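Local structure of putative cytosine/guanine deaminase (Unidentified, 2PAJ) at residues 18-23 with 32-37; 66-71 with 414-419; 78-83 with 137-142; 110-115 with 145-150. The protein catalyses the zinc-dependent hydrolytic deamination of 2-amino-4-hydroxypteridines such as isoxanthopterin, giving 2,4-dihydroxypteridines and ammonium. All coordinates share one frame; numbering follows the deposited sequence.

Contact 1. Residues 18-23 with 32-37; sequences AAIMTG and SRVPGP
I20 and V34 meet through backbone and side chain alike. V34 N donates to I20 O at 3.0 Å, almost straight at 165°, and the two branched side chains cross so that I20 CG2 rests 3.5 Å from V34 CG1. In I20 a chi1 of -54° puts CG1 beside the backbone N, and the anti chi2 (176°) extends CD1 to the backbone of G36, nearest its carbonyl oxygen. A second backbone bond runs from T22 N to S32 O at 2.7 Å, the donor lying above the carbonyl plane. S32 O also accepts from a water, 2.7 Å from the water oxygen, and that water takes the N-H of G23, whose positive phi favours glycine. M21 bends at chi2 and chi3 and lays SD over one face of the R33 guanidinium, with SD 3.5 Å from R33 CG. R33 is extended from CG to NE, and its long chain runs beside the thioether; its NH2 comes within 3.6 Å of A19 CB, while NH1 forms a salt bridge with D429. M21 and R33 make a single bridge between two segments running in roughly opposite directions, where the chain returns on itself after a short loop. A19 of strand 19-20 and M21 just after it form backbone hydrogen bonds with I68 of strand 67-73, and helix 383-398 packs on M21 with I387 and on S32 with A384.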
loop_
_atom_site.group_PDB
_atom_site.type_symbol
_atom_site.label_atom_id
_atom_site.label_comp_id
_atom_site.label_asym_id
_atom_site.label_seq_id
_atom_site.Cartn_x
_atom_site.Cartn_y
_atom_site.Cartn_z
ATOM N N ALA A 18 -12.348 -21.298 9.070
ATOM C CA ALA A 18 -13.762 -21.258 8.737
ATOM C C ALA A 18 -13.948 -20.880 7.271
ATOM O O ALA A 18 -14.939 -21.247 6.647
ATOM C CB ALA A 18 -14.474 -20.260 9.634
ATOM N N ALA A 19 -12.983 -20.144 6.725
ATOM C CA ALA A 19 -13.030 -19.708 5.334
ATOM C C ALA A 19 -11.653 -19.263 4.841
ATOM O O ALA A 19 -10.835 -18.760 5.618
ATOM C CB ALA A 19 -14.026 -18.575 5.181
ATOM N N ILE A 20 -11.412 -19.445 3.543
ATOM C CA ILE A 20 -10.144 -19.073 2.922
ATOM C C ILE A 20 -10.317 -18.342 1.589
ATOM O O ILE A 20 -10.624 -18.961 0.573
ATOM C CB ILE A 20 -9.265 -20.316 2.643
ATOM C CG1 ILE A 20 -9.083 -21.148 3.916
ATOM C CG2 ILE A 20 -7.906 -19.871 2.135
ATOM C CD1 ILE A 20 -8.301 -22.444 3.717
ATOM N N MET A 21 -10.119 -17.030 1.588
ATOM C CA MET A 21 -10.220 -16.265 0.346
ATOM C C MET A 21 -8.824 -16.220 -0.304
ATOM O O MET A 21 -7.836 -15.879 0.336
ATOM C CB MET A 21 -10.746 -14.856 0.628
ATOM C CG MET A 21 -12.108 -14.811 1.339
ATOM S SD MET A 21 -13.423 -15.864 0.657
ATOM C CE MET A 21 -13.920 -14.955 -0.768
ATOM N N THR A 22 -8.759 -16.575 -1.582
ATOM C CA THR A 22 -7.502 -16.642 -2.311
ATOM C C THR A 22 -6.972 -15.361 -2.913
ATOM O O THR A 22 -5.782 -15.258 -3.209
ATOM C CB THR A 22 -7.604 -17.624 -3.466
ATOM O OG1 THR A 22 -8.330 -18.779 -3.043
ATOM C CG2 THR A 22 -6.200 -18.055 -3.909
ATOM N N GLY A 23 -7.845 -14.387 -3.103
ATOM C CA GLY A 23 -7.409 -13.157 -3.719
ATOM C C GLY A 23 -7.253 -13.425 -5.204
ATOM O O GLY A 23 -6.462 -12.779 -5.881
ATOM N N SER A 32 -11.454 -17.578 -6.335
ATOM C CA SER A 32 -11.361 -16.503 -5.348
ATOM C C SER A 32 -11.494 -17.007 -3.924
ATOM O O SER A 32 -11.067 -16.355 -2.973
ATOM C CB SER A 32 -12.431 -15.434 -5.612
ATOM O OG SER A 32 -13.731 -15.893 -5.281
ATOM N N ARG A 33 -12.115 -18.165 -3.783
ATOM C CA ARG A 33 -12.302 -18.771 -2.481
ATOM C C ARG A 33 -11.963 -20.233 -2.664
ATOM O O ARG A 33 -12.388 -20.867 -3.632
ATOM C CB ARG A 33 -13.751 -18.639 -2.032
ATOM C CG ARG A 33 -14.007 -19.120 -0.627
ATOM C CD ARG A 33 -15.490 -19.246 -0.387
ATOM N NE ARG A 33 -15.820 -19.435 1.019
ATOM C CZ ARG A 33 -16.636 -18.641 1.697
ATOM N NH1 ARG A 33 -17.209 -17.597 1.101
ATOM N NH2 ARG A 33 -16.882 -18.894 2.972
ATOM N N VAL A 34 -11.183 -20.780 -1.751
ATOM C CA VAL A 34 -10.838 -22.175 -1.878
ATOM C C VAL A 34 -11.413 -22.955 -0.723
ATOM O O VAL A 34 -10.893 -22.933 0.389
ATOM C CB VAL A 34 -9.318 -22.388 -1.921
ATOM C CG1 VAL A 34 -8.676 -21.802 -0.691
ATOM C CG2 VAL A 34 -9.006 -23.862 -2.006
ATOM N N PRO A 35 -12.556 -23.602 -0.947
ATOM C CA PRO A 35 -13.023 -24.344 0.227
ATOM C C PRO A 35 -11.968 -25.426 0.493
ATOM O O PRO A 35 -11.802 -26.364 -0.298
ATOM C CB PRO A 35 -14.391 -24.883 -0.229
ATOM C CG PRO A 35 -14.901 -23.725 -1.105
ATOM C CD PRO A 35 -13.649 -23.383 -1.920
ATOM N N GLY A 36 -11.227 -25.224 1.581
ATOM C CA GLY A 36 -10.160 -26.124 1.999
ATOM C C GLY A 36 -10.024 -25.748 3.447
ATOM O O GLY A 36 -10.564 -24.700 3.803
ATOM N N PRO A 37 -9.360 -26.531 4.318
ATOM C CA PRO A 37 -9.337 -26.010 5.693
ATOM C C PRO A 37 -8.006 -25.604 6.334
ATOM O O PRO A 37 -7.961 -24.619 7.067
ATOM C CB PRO A 37 -10.032 -27.113 6.478
ATOM C CG PRO A 37 -9.462 -28.329 5.839
ATOM C CD PRO A 37 -9.384 -28.003 4.330
HETATM O O HOH W 1 -10.702 -13.703 -2.617
#

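Contact 2. Residues 66-71 with 414-419; sequences CVIYPA and IAVYRL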
loop_
_atom_site.group_PDB
_atom_site.type_symbol
_atom_site.label_atom_id
_atom_site.label_comp_id
_atom_site.label_asym_id
_atom_site.label_seq_id
_atom_site.Cartn_x
_atom_site.Cartn_y
_atom_site.Cartn_z
ATOM N N CYS A 66 -11.983 -18.911 12.499
ATOM C CA CYS A 66 -11.338 -17.759 11.894
ATOM C C CYS A 66 -11.370 -17.798 10.385
ATOM O O CYS A 66 -11.426 -18.855 9.768
ATOM C CB CYS A 66 -9.890 -17.641 12.364
ATOM S SG CYS A 66 -9.720 -17.271 14.100
ATOM N N VAL A 67 -11.330 -16.609 9.804
ATOM C CA VAL A 67 -11.349 -16.433 8.364
ATOM C C VAL A 67 -9.940 -16.041 7.916
ATOM O O VAL A 67 -9.251 -15.253 8.571
ATOM C CB VAL A 67 -12.371 -15.329 7.969
ATOM C CG1 VAL A 67 -12.415 -15.146 6.468
ATOM C CG2 VAL A 67 -13.748 -15.702 8.483
ATOM N N ILE A 68 -9.515 -16.614 6.799
ATOM C CA ILE A 68 -8.195 -16.338 6.258
ATOM C C ILE A 68 -8.327 -15.554 4.958
ATOM O O ILE A 68 -9.188 -15.840 4.129
ATOM C CB ILE A 68 -7.406 -17.661 6.030
ATOM C CG1 ILE A 68 -7.088 -18.301 7.384
ATOM C CG2 ILE A 68 -6.117 -17.391 5.278
ATOM C CD1 ILE A 68 -6.356 -19.603 7.296
ATOM N N TYR A 69 -7.472 -14.546 4.821
ATOM C CA TYR A 69 -7.414 -13.645 3.670
ATOM C C TYR A 69 -5.928 -13.476 3.361
ATOM O O TYR A 69 -5.071 -13.771 4.201
ATOM C CB TYR A 69 -7.907 -12.247 4.076
ATOM C CG TYR A 69 -9.379 -11.880 3.923
ATOM C CD1 TYR A 69 -10.401 -12.769 4.279
ATOM C CD2 TYR A 69 -9.741 -10.592 3.494
ATOM C CE1 TYR A 69 -11.738 -12.388 4.213
ATOM C CE2 TYR A 69 -11.069 -10.201 3.428
ATOM C CZ TYR A 69 -12.064 -11.101 3.790
ATOM O OH TYR A 69 -13.378 -10.702 3.754
ATOM N N PRO A 70 -5.591 -13.036 2.143
ATOM C CA PRO A 70 -4.160 -12.854 1.912
ATOM C C PRO A 70 -3.930 -11.456 2.510
ATOM O O PRO A 70 -4.840 -10.627 2.484
ATOM C CB PRO A 70 -4.044 -12.899 0.391
ATOM C CG PRO A 70 -5.350 -12.430 -0.072
ATOM C CD PRO A 70 -6.317 -13.100 0.868
ATOM N N ALA A 71 -2.766 -11.197 3.099
ATOM C CA ALA A 71 -2.501 -9.883 3.692
ATOM C C ALA A 71 -2.718 -8.768 2.655
ATOM O O ALA A 71 -2.525 -8.979 1.462
ATOM C CB ALA A 71 -1.080 -9.841 4.249
ATOM N N ILE A 414 -0.110 -13.839 5.026
ATOM C CA ILE A 414 -1.472 -14.205 5.357
ATOM C C ILE A 414 -2.036 -13.494 6.570
ATOM O O ILE A 414 -1.328 -13.213 7.532
ATOM C CB ILE A 414 -1.568 -15.730 5.610
ATOM C CG1 ILE A 414 -0.945 -16.477 4.437
ATOM C CG2 ILE A 414 -3.028 -16.159 5.779
ATOM C CD1 ILE A 414 -0.821 -17.967 4.660
ATOM N N ALA A 415 -3.332 -13.216 6.508
ATOM C CA ALA A 415 -4.042 -12.587 7.605
ATOM C C ALA A 415 -5.109 -13.561 8.113
ATOM O O ALA A 415 -5.903 -14.095 7.342
ATOM C CB ALA A 415 -4.678 -11.298 7.143
ATOM N N VAL A 416 -5.098 -13.810 9.415
ATOM C CA VAL A 416 -6.064 -14.693 10.037
ATOM C C VAL A 416 -6.866 -13.828 10.990
ATOM O O VAL A 416 -6.339 -13.363 12.002
ATOM C CB VAL A 416 -5.355 -15.808 10.808
ATOM C CG1 VAL A 416 -6.370 -16.694 11.520
ATOM C CG2 VAL A 416 -4.524 -16.617 9.843
ATOM N N TYR A 417 -8.135 -13.602 10.658
ATOM C CA TYR A 417 -9.005 -12.762 11.483
ATOM C C TYR A 417 -9.963 -13.507 12.413
ATOM O O TYR A 417 -10.605 -14.481 12.019
ATOM C CB TYR A 417 -9.841 -11.830 10.601
ATOM C CG TYR A 417 -9.065 -10.987 9.619
ATOM C CD1 TYR A 417 -9.039 -11.319 8.258
ATOM C CD2 TYR A 417 -8.390 -9.835 10.032
ATOM C CE1 TYR A 417 -8.366 -10.522 7.336
ATOM C CE2 TYR A 417 -7.715 -9.034 9.116
ATOM C CZ TYR A 417 -7.708 -9.381 7.771
ATOM O OH TYR A 417 -7.049 -8.592 6.856
ATOM N N ARG A 418 -10.048 -13.044 13.654
ATOM C CA ARG A 418 -10.976 -13.633 14.610
ATOM C C ARG A 418 -12.171 -12.674 14.661
ATOM O O ARG A 418 -12.007 -11.485 14.943
ATOM C CB ARG A 418 -10.325 -13.772 15.993
ATOM C CG ARG A 418 -11.236 -14.404 17.038
ATOM C CD ARG A 418 -10.433 -15.066 18.135
ATOM N NE ARG A 418 -9.866 -16.344 17.711
ATOM C CZ ARG A 418 -8.734 -16.839 18.200
ATOM N NH1 ARG A 418 -8.059 -16.153 19.117
ATOM N NH2 ARG A 418 -8.281 -18.014 17.793
ATOM N N LEU A 419 -13.365 -13.182 14.352
ATOM C CA LEU A 419 -14.571 -12.355 14.351
ATOM C C LEU A 419 -15.270 -12.450 15.697
ATOM O O LEU A 419 -16.440 -12.806 15.773
ATOM C CB LEU A 419 -15.526 -12.818 13.256
ATOM C CG LEU A 419 -14.954 -13.022 11.855
ATOM C CD1 LEU A 419 -16.050 -13.529 10.946
ATOM C CD2 LEU A 419 -14.378 -11.722 11.317
#
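Y417 turns its ring edge toward the face of Y69, the planes at 90° and the centroids 5.5 Å apart. The touching atom is CE1 of Y417, 3.7 Å from Y69 CB. It gets there because CG of Y417 stands beside its own backbone N (chi1 -53°), which leans the ring toward the opposite strand. The OH of Y69 hydrogen-bonds A431 O, outside the two strands. On the same face V67 CG2 crosses L419 CD1 obliquely at 4.0 Å, and A415, paired with Y69, places its small methyl beside the Y417 ring. Under these side chains the strands 67-70 and 414-418 run antiparallel, with V67-Y417 and Y69-A415 as hydrogen-bonded pairs; Y69 N to A415 O measures 3.0 Å. This pairing joins sequence-distant parts of the chain, as in the small beta domain that many amidohydrolases build beside the barrel from both ends of the chain. On the face of I68 and V416 the contacts are aliphatic: the two lie side by side, pointing the same way, with CG1 of I68 3.9 Å from CG2 of V416, and M444 and A445 of strand 442-448 touch V416. C66 flanks V416 at the strand end, its CB 3.7 Å from V416 CG1 and its SG near NE of R418. P70 pairs with I414, non-hydrogen-bonded, their side chains diverging; here a proline's missing N-H costs no bond to that strand.

Contact 3. Residues 78-83 with 137-142; sequences HLFQSL and HNYVYY. With ZN (zinc ion), chain B.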
loop_
_atom_site.group_PDB
_atom_site.type_symbol
_atom_site.label_atom_id
_atom_site.label_comp_id
_atom_site.label_asym_id
_atom_site.label_seq_id
_atom_site.Cartn_x
_atom_site.Cartn_y
_atom_site.Cartn_z
ATOM N N HIS A 78 1.051 8.404 2.116
ATOM C CA HIS A 78 1.843 9.598 2.421
ATOM C C HIS A 78 2.060 9.572 3.934
ATOM O O HIS A 78 1.557 10.428 4.650
ATOM C CB HIS A 78 1.100 10.882 2.033
ATOM C CG HIS A 78 0.750 10.972 0.582
ATOM N ND1 HIS A 78 1.683 10.835 -0.421
ATOM C CD2 HIS A 78 -0.435 11.185 -0.035
ATOM C CE1 HIS A 78 1.090 10.955 -1.594
ATOM N NE2 HIS A 78 -0.197 11.168 -1.388
ATOM N N LEU A 79 2.818 8.586 4.406
ATOM C CA LEU A 79 3.075 8.392 5.834
ATOM C C LEU A 79 3.443 9.581 6.716
ATOM O O LEU A 79 3.201 9.539 7.920
ATOM C CB LEU A 79 4.131 7.291 6.054
ATOM C CG LEU A 79 3.777 5.796 6.187
ATOM C CD1 LEU A 79 2.466 5.626 6.938
ATOM C CD2 LEU A 79 3.673 5.164 4.826
ATOM N N PHE A 80 4.029 10.636 6.165
ATOM C CA PHE A 80 4.391 11.750 7.034
ATOM C C PHE A 80 3.127 12.413 7.551
ATOM O O PHE A 80 3.096 12.932 8.675
ATOM C CB PHE A 80 5.303 12.748 6.307
ATOM C CG PHE A 80 4.593 13.688 5.371
ATOM C CD1 PHE A 80 4.139 14.927 5.820
ATOM C CD2 PHE A 80 4.449 13.372 4.026
ATOM C CE1 PHE A 80 3.567 15.837 4.948
ATOM C CE2 PHE A 80 3.876 14.271 3.138
ATOM C CZ PHE A 80 3.432 15.516 3.601
ATOM N N GLN A 81 2.077 12.345 6.733
ATOM C CA GLN A 81 0.778 12.917 7.054
ATOM C C GLN A 81 0.107 12.271 8.258
ATOM O O GLN A 81 -0.902 12.763 8.746
ATOM C CB GLN A 81 -0.126 12.819 5.830
ATOM C CG GLN A 81 0.073 13.956 4.870
ATOM C CD GLN A 81 -0.394 13.644 3.477
ATOM O OE1 GLN A 81 -1.484 13.107 3.272
ATOM N NE2 GLN A 81 0.431 13.988 2.497
ATOM N N SER A 82 0.674 11.173 8.743
ATOM C CA SER A 82 0.113 10.482 9.887
ATOM C C SER A 82 0.149 11.327 11.151
ATOM O O SER A 82 -0.399 10.946 12.186
ATOM C CB SER A 82 0.847 9.164 10.105
ATOM O OG SER A 82 0.569 8.276 9.037
ATOM N N LEU A 83 0.805 12.477 11.064
ATOM C CA LEU A 83 0.885 13.397 12.193
ATOM C C LEU A 83 0.205 14.687 11.792
ATOM O O LEU A 83 0.289 15.688 12.491
ATOM C CB LEU A 83 2.336 13.682 12.588
ATOM C CG LEU A 83 3.110 12.622 13.382
ATOM C CD1 LEU A 83 4.528 13.118 13.558
ATOM C CD2 LEU A 83 2.470 12.355 14.742
ATOM N N HIS A 137 4.221 6.971 -0.878
ATOM C CA HIS A 137 4.569 7.970 -1.881
ATOM C C HIS A 137 5.197 9.091 -1.069
ATOM O O HIS A 137 4.558 10.097 -0.757
ATOM C CB HIS A 137 3.317 8.472 -2.614
ATOM C CG HIS A 137 3.618 9.298 -3.828
ATOM N ND1 HIS A 137 2.635 9.902 -4.581
ATOM C CD2 HIS A 137 4.792 9.610 -4.426
ATOM C CE1 HIS A 137 3.187 10.551 -5.589
ATOM N NE2 HIS A 137 4.494 10.389 -5.517
ATOM N N ASN A 138 6.455 8.881 -0.698
ATOM C CA ASN A 138 7.203 9.834 0.104
ATOM C C ASN A 138 7.719 10.986 -0.744
ATOM O O ASN A 138 8.309 10.779 -1.806
ATOM C CB ASN A 138 8.361 9.120 0.813
ATOM C CG ASN A 138 9.176 10.053 1.690
ATOM O OD1 ASN A 138 8.669 11.067 2.177
ATOM N ND2 ASN A 138 10.438 9.698 1.922
ATOM N N TYR A 139 7.465 12.210 -0.292
ATOM C CA TYR A 139 7.939 13.355 -1.042
ATOM C C TYR A 139 8.570 14.429 -0.189
ATOM O O TYR A 139 8.722 15.585 -0.612
ATOM C CB TYR A 139 6.849 13.922 -1.957
ATOM C CG TYR A 139 5.588 14.383 -1.289
ATOM C CD1 TYR A 139 5.571 15.531 -0.500
ATOM C CD2 TYR A 139 4.392 13.718 -1.525
ATOM C CE1 TYR A 139 4.399 16.013 0.027
ATOM C CE2 TYR A 139 3.208 14.180 -1.008
ATOM C CZ TYR A 139 3.215 15.330 -0.232
ATOM O OH TYR A 139 2.038 15.797 0.286
ATOM N N VAL A 140 8.963 14.045 1.017
ATOM C CA VAL A 140 9.667 15.000 1.842
ATOM C C VAL A 140 11.157 14.804 1.502
ATOM O O VAL A 140 11.819 13.854 1.940
ATOM C CB VAL A 140 9.379 14.815 3.359
ATOM C CG1 VAL A 140 8.006 14.191 3.538
ATOM C CG2 VAL A 140 10.455 14.013 4.037
ATOM N N TYR A 141 11.637 15.700 0.643
ATOM C CA TYR A 141 13.013 15.737 0.169
ATOM C C TYR A 141 13.261 17.200 -0.191
ATOM O O TYR A 141 12.358 17.895 -0.664
ATOM C CB TYR A 141 13.171 14.878 -1.081
ATOM C CG TYR A 141 12.956 13.397 -0.851
ATOM C CD1 TYR A 141 13.848 12.658 -0.069
ATOM C CD2 TYR A 141 11.853 12.735 -1.413
ATOM C CE1 TYR A 141 13.655 11.313 0.148
ATOM C CE2 TYR A 141 11.646 11.377 -1.201
ATOM C CZ TYR A 141 12.553 10.680 -0.416
ATOM O OH TYR A 141 12.348 9.356 -0.156
ATOM N N TYR A 142 14.480 17.673 0.042
ATOM C CA TYR A 142 14.841 19.054 -0.264
ATOM C C TYR A 142 16.331 19.215 -0.051
ATOM O O TYR A 142 16.913 18.551 0.805
ATOM C CB TYR A 142 14.077 20.020 0.639
ATOM C CG TYR A 142 14.306 19.798 2.120
ATOM C CD1 TYR A 142 15.315 20.491 2.803
ATOM C CD2 TYR A 142 13.477 18.939 2.853
ATOM C CE1 TYR A 142 15.484 20.348 4.175
ATOM C CE2 TYR A 142 13.636 18.785 4.224
ATOM C CZ TYR A 142 14.637 19.497 4.882
ATOM O OH TYR A 142 14.770 19.390 6.248
HETATM ZN ZN ZN B . -1.869 10.885 -2.548
HETATM O O HOH W 2 5.852 10.060 3.438
#
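ND1 of H78 donates to the backbone oxygen H137 O at 3.0 Å, with the acceptor only 5° out of the imidazole plane. The other nitrogen, NE2, binds zinc at 2.1 Å, and H76, H248 and D336 are also ligands of the metal. Histidine suits this place because its two nitrogens work separately, one on the metal and one on the second-shell carbonyl that, with the zinc bond, helps fix the ring's rotation. The H137 side chain lies alongside, its CB 3.5 Å from H78 CE1, and is itself held by NE2 bonding to A218 O. Beyond the histidines an aromatic cluster continues: F80 points its edge at the face of Y139 in an offset edge-to-face pair, planes at 76°, with CE2 of F80 3.6 Å from CZ of Y139. V140 CG1 sits over a face of F80 in a CH-pi contact, 4.1 Å from the centroid. Near Y139 OH lies the amide of Q81, a residue probably used for substrate. N138 shapes the second segment by an Asx turn, its OD1 accepting from V140 N at 3.2 Å. Both segments follow barrel strands, 67-73 and 131-136; residues 79-83 form a 3-10 turn, and L79 N bonds to D136 at the end of strand 131-136. F115 of helix 112-127 packs on N138 and V140, and S149 at the start of helix 149-159 bonds through OG to V140 O.

Contact 4. Residues 110-115 with 145-150; sequences FDERRF and MPFDSS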
loop_
_atom_site.group_PDB
_atom_site.type_symbol
_atom_site.label_atom_id
_atom_site.label_comp_id
_atom_site.label_asym_id
_atom_site.label_seq_id
_atom_site.Cartn_x
_atom_site.Cartn_y
_atom_site.Cartn_z
ATOM N N PHE A 110 8.749 19.083 9.845
ATOM C CA PHE A 110 9.151 17.706 10.098
ATOM C C PHE A 110 10.660 17.552 10.223
ATOM O O PHE A 110 11.418 18.160 9.472
ATOM C CB PHE A 110 8.588 16.782 9.014
ATOM C CG PHE A 110 7.144 16.431 9.238
ATOM C CD1 PHE A 110 6.137 17.343 8.939
ATOM C CD2 PHE A 110 6.801 15.225 9.835
ATOM C CE1 PHE A 110 4.821 17.067 9.239
ATOM C CE2 PHE A 110 5.496 14.933 10.141
ATOM C CZ PHE A 110 4.491 15.858 9.843
ATOM N N ASP A 111 11.086 16.748 11.192
ATOM C CA ASP A 111 12.507 16.532 11.433
ATOM C C ASP A 111 12.798 15.039 11.593
ATOM O O ASP A 111 12.032 14.192 11.141
ATOM C CB ASP A 111 12.934 17.289 12.697
ATOM C CG ASP A 111 12.540 16.563 13.984
ATOM O OD1 ASP A 111 11.450 15.960 14.016
ATOM O OD2 ASP A 111 13.313 16.601 14.973
ATOM N N GLU A 112 13.916 14.728 12.231
ATOM C CA GLU A 112 14.324 13.347 12.478
ATOM C C GLU A 112 13.229 12.602 13.238
ATOM O O GLU A 112 12.486 11.790 12.685
ATOM C CB GLU A 112 15.611 13.355 13.316
ATOM C CG GLU A 112 16.068 12.000 13.830
ATOM C CD GLU A 112 16.378 11.042 12.702
ATOM O OE1 GLU A 112 16.629 11.524 11.574
ATOM O OE2 GLU A 112 16.385 9.811 12.941
ATOM N N ARG A 113 13.167 12.909 14.528
ATOM C CA ARG A 113 12.225 12.335 15.468
ATOM C C ARG A 113 10.810 12.256 14.914
ATOM O O ARG A 113 10.198 11.184 14.881
ATOM C CB ARG A 113 12.237 13.179 16.748
ATOM C CG ARG A 113 11.183 12.799 17.762
ATOM C CD ARG A 113 11.630 11.599 18.601
ATOM N NE ARG A 113 10.491 10.785 19.045
ATOM C CZ ARG A 113 9.939 9.798 18.335
ATOM N NH1 ARG A 113 10.419 9.475 17.131
ATOM N NH2 ARG A 113 8.889 9.145 18.825
ATOM N N ARG A 114 10.300 13.403 14.481
ATOM C CA ARG A 114 8.954 13.495 13.952
ATOM C C ARG A 114 8.648 12.632 12.746
ATOM O O ARG A 114 7.686 11.861 12.769
ATOM C CB ARG A 114 8.616 14.961 13.670
ATOM C CG ARG A 114 8.448 15.755 14.957
ATOM C CD ARG A 114 8.223 17.234 14.723
ATOM N NE ARG A 114 8.022 17.944 15.984
ATOM C CZ ARG A 114 7.971 19.267 16.104
ATOM N NH1 ARG A 114 8.109 20.041 15.037
ATOM N NH2 ARG A 114 7.777 19.814 17.295
ATOM N N PHE A 115 9.455 12.743 11.697
ATOM C CA PHE A 115 9.222 11.950 10.496
ATOM C C PHE A 115 9.118 10.484 10.883
ATOM O O PHE A 115 8.243 9.758 10.418
ATOM C CB PHE A 115 10.373 12.115 9.508
ATOM C CG PHE A 115 10.125 11.459 8.175
ATOM C CD1 PHE A 115 9.307 12.065 7.229
ATOM C CD2 PHE A 115 10.689 10.232 7.872
ATOM C CE1 PHE A 115 9.052 11.471 6.016
ATOM C CE2 PHE A 115 10.441 9.620 6.654
ATOM C CZ PHE A 115 9.620 10.241 5.720
ATOM N N MET A 145 18.590 18.439 3.307
ATOM C CA MET A 145 17.803 17.802 4.356
ATOM C C MET A 145 18.771 17.110 5.323
ATOM O O MET A 145 19.624 16.324 4.910
ATOM C CB MET A 145 16.835 16.797 3.734
ATOM C CG MET A 145 15.975 16.027 4.739
ATOM S SD MET A 145 14.595 15.160 3.920
ATOM C CE MET A 145 15.450 14.307 2.613
ATOM N N PRO A 146 18.652 17.409 6.629
ATOM C CA PRO A 146 19.499 16.844 7.685
ATOM C C PRO A 146 19.270 15.376 8.000
ATOM O O PRO A 146 20.078 14.757 8.691
ATOM C CB PRO A 146 19.188 17.733 8.884
ATOM C CG PRO A 146 17.762 18.038 8.688
ATOM C CD PRO A 146 17.692 18.370 7.204
ATOM N N PHE A 147 18.174 14.809 7.512
ATOM C CA PHE A 147 17.908 13.398 7.781
ATOM C C PHE A 147 17.567 12.617 6.516
ATOM O O PHE A 147 17.135 13.184 5.509
ATOM C CB PHE A 147 16.786 13.264 8.810
ATOM C CG PHE A 147 15.504 13.874 8.372
ATOM C CD1 PHE A 147 14.568 13.124 7.680
ATOM C CD2 PHE A 147 15.242 15.206 8.626
ATOM C CE1 PHE A 147 13.386 13.687 7.244
ATOM C CE2 PHE A 147 14.070 15.791 8.200
ATOM C CZ PHE A 147 13.130 15.027 7.502
ATOM N N ASP A 148 17.787 11.308 6.574
ATOM C CA ASP A 148 17.504 10.443 5.442
ATOM C C ASP A 148 16.105 9.817 5.564
ATOM O O ASP A 148 15.912 8.803 6.251
ATOM C CB ASP A 148 18.562 9.340 5.336
ATOM C CG ASP A 148 18.476 8.606 4.025
ATOM O OD1 ASP A 148 17.471 8.840 3.331
ATOM O OD2 ASP A 148 19.381 7.815 3.686
ATOM N N SER A 149 15.132 10.442 4.908
ATOM C CA SER A 149 13.754 9.960 4.915
ATOM C C SER A 149 13.702 8.494 4.499
ATOM O O SER A 149 13.201 7.633 5.227
ATOM C CB SER A 149 12.920 10.774 3.939
ATOM O OG SER A 149 12.920 12.121 4.344
ATOM N N SER A 150 14.230 8.220 3.315
ATOM C CA SER A 150 14.239 6.876 2.795
ATOM C C SER A 150 14.806 5.882 3.805
ATOM O O SER A 150 14.214 4.824 4.039
ATOM C CB SER A 150 15.038 6.854 1.506
ATOM O OG SER A 150 14.531 7.834 0.621
#
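F147 does most of the apolar work, its ring set into the turn that opens helix 112-127. CE2 of F147 lies 3.7 Å from D111 CA, and CE1 is 4.1 Å from F115 CG; the two phenyl rings are oblique, planes at 37° and centroids 5.8 Å apart. One face of the F147 ring receives M145 CG over its centre, from the same segment, and D111 O lies above the opposite face, toward the rim. A large flat side chain suits a place approached from both sides. E112, bent at chi2, slides past F147, its OE1 3.3 Å from F147 CB. F115, pointing at the other segment, also meets S149: its CZ is 3.8 Å from S149 CB, and S149 OG sits over one ring face, a serine being small enough for a helix start pressed against a phenyl. Helix capping is the polar theme: D111 at the N-cap accepts R114 N at OD1 (2.8 Å, on the syn side), while D148 caps A151 N weakly and makes a salt bridge with R199. R114 in turn pairs with E477 and E481 of helix 464-483. Two aspartate-capped helix starts thus pack together, as suits adjacent outer helices of the amidohydrolase TIM barrel, each following a barrel strand.

In the fold
The four contacts form two groups on opposite sides of the chain's centre. Contacts 1 and 2, with centres 10 Å apart, meet through the neighbouring parallel strands 19-20 and 67-73, and A19 O probably accepts from I68 N at 2.8 Å. Contacts 3 and 4 are likewise 10 Å apart between centres and interleave along the chain; Y141 OH lies 2.8 Å from S150 OG, and F110 CZ packs on F80 O at 3.4 Å. Only contact 3 includes a zinc ligand; in contact 4 the F115 side chain is about 14 Å from the metal. Strand 67-73 leads from contact 2 toward the metal-binding loop, although the nearest atoms of contacts 2 and 3 are about 15 Å apart.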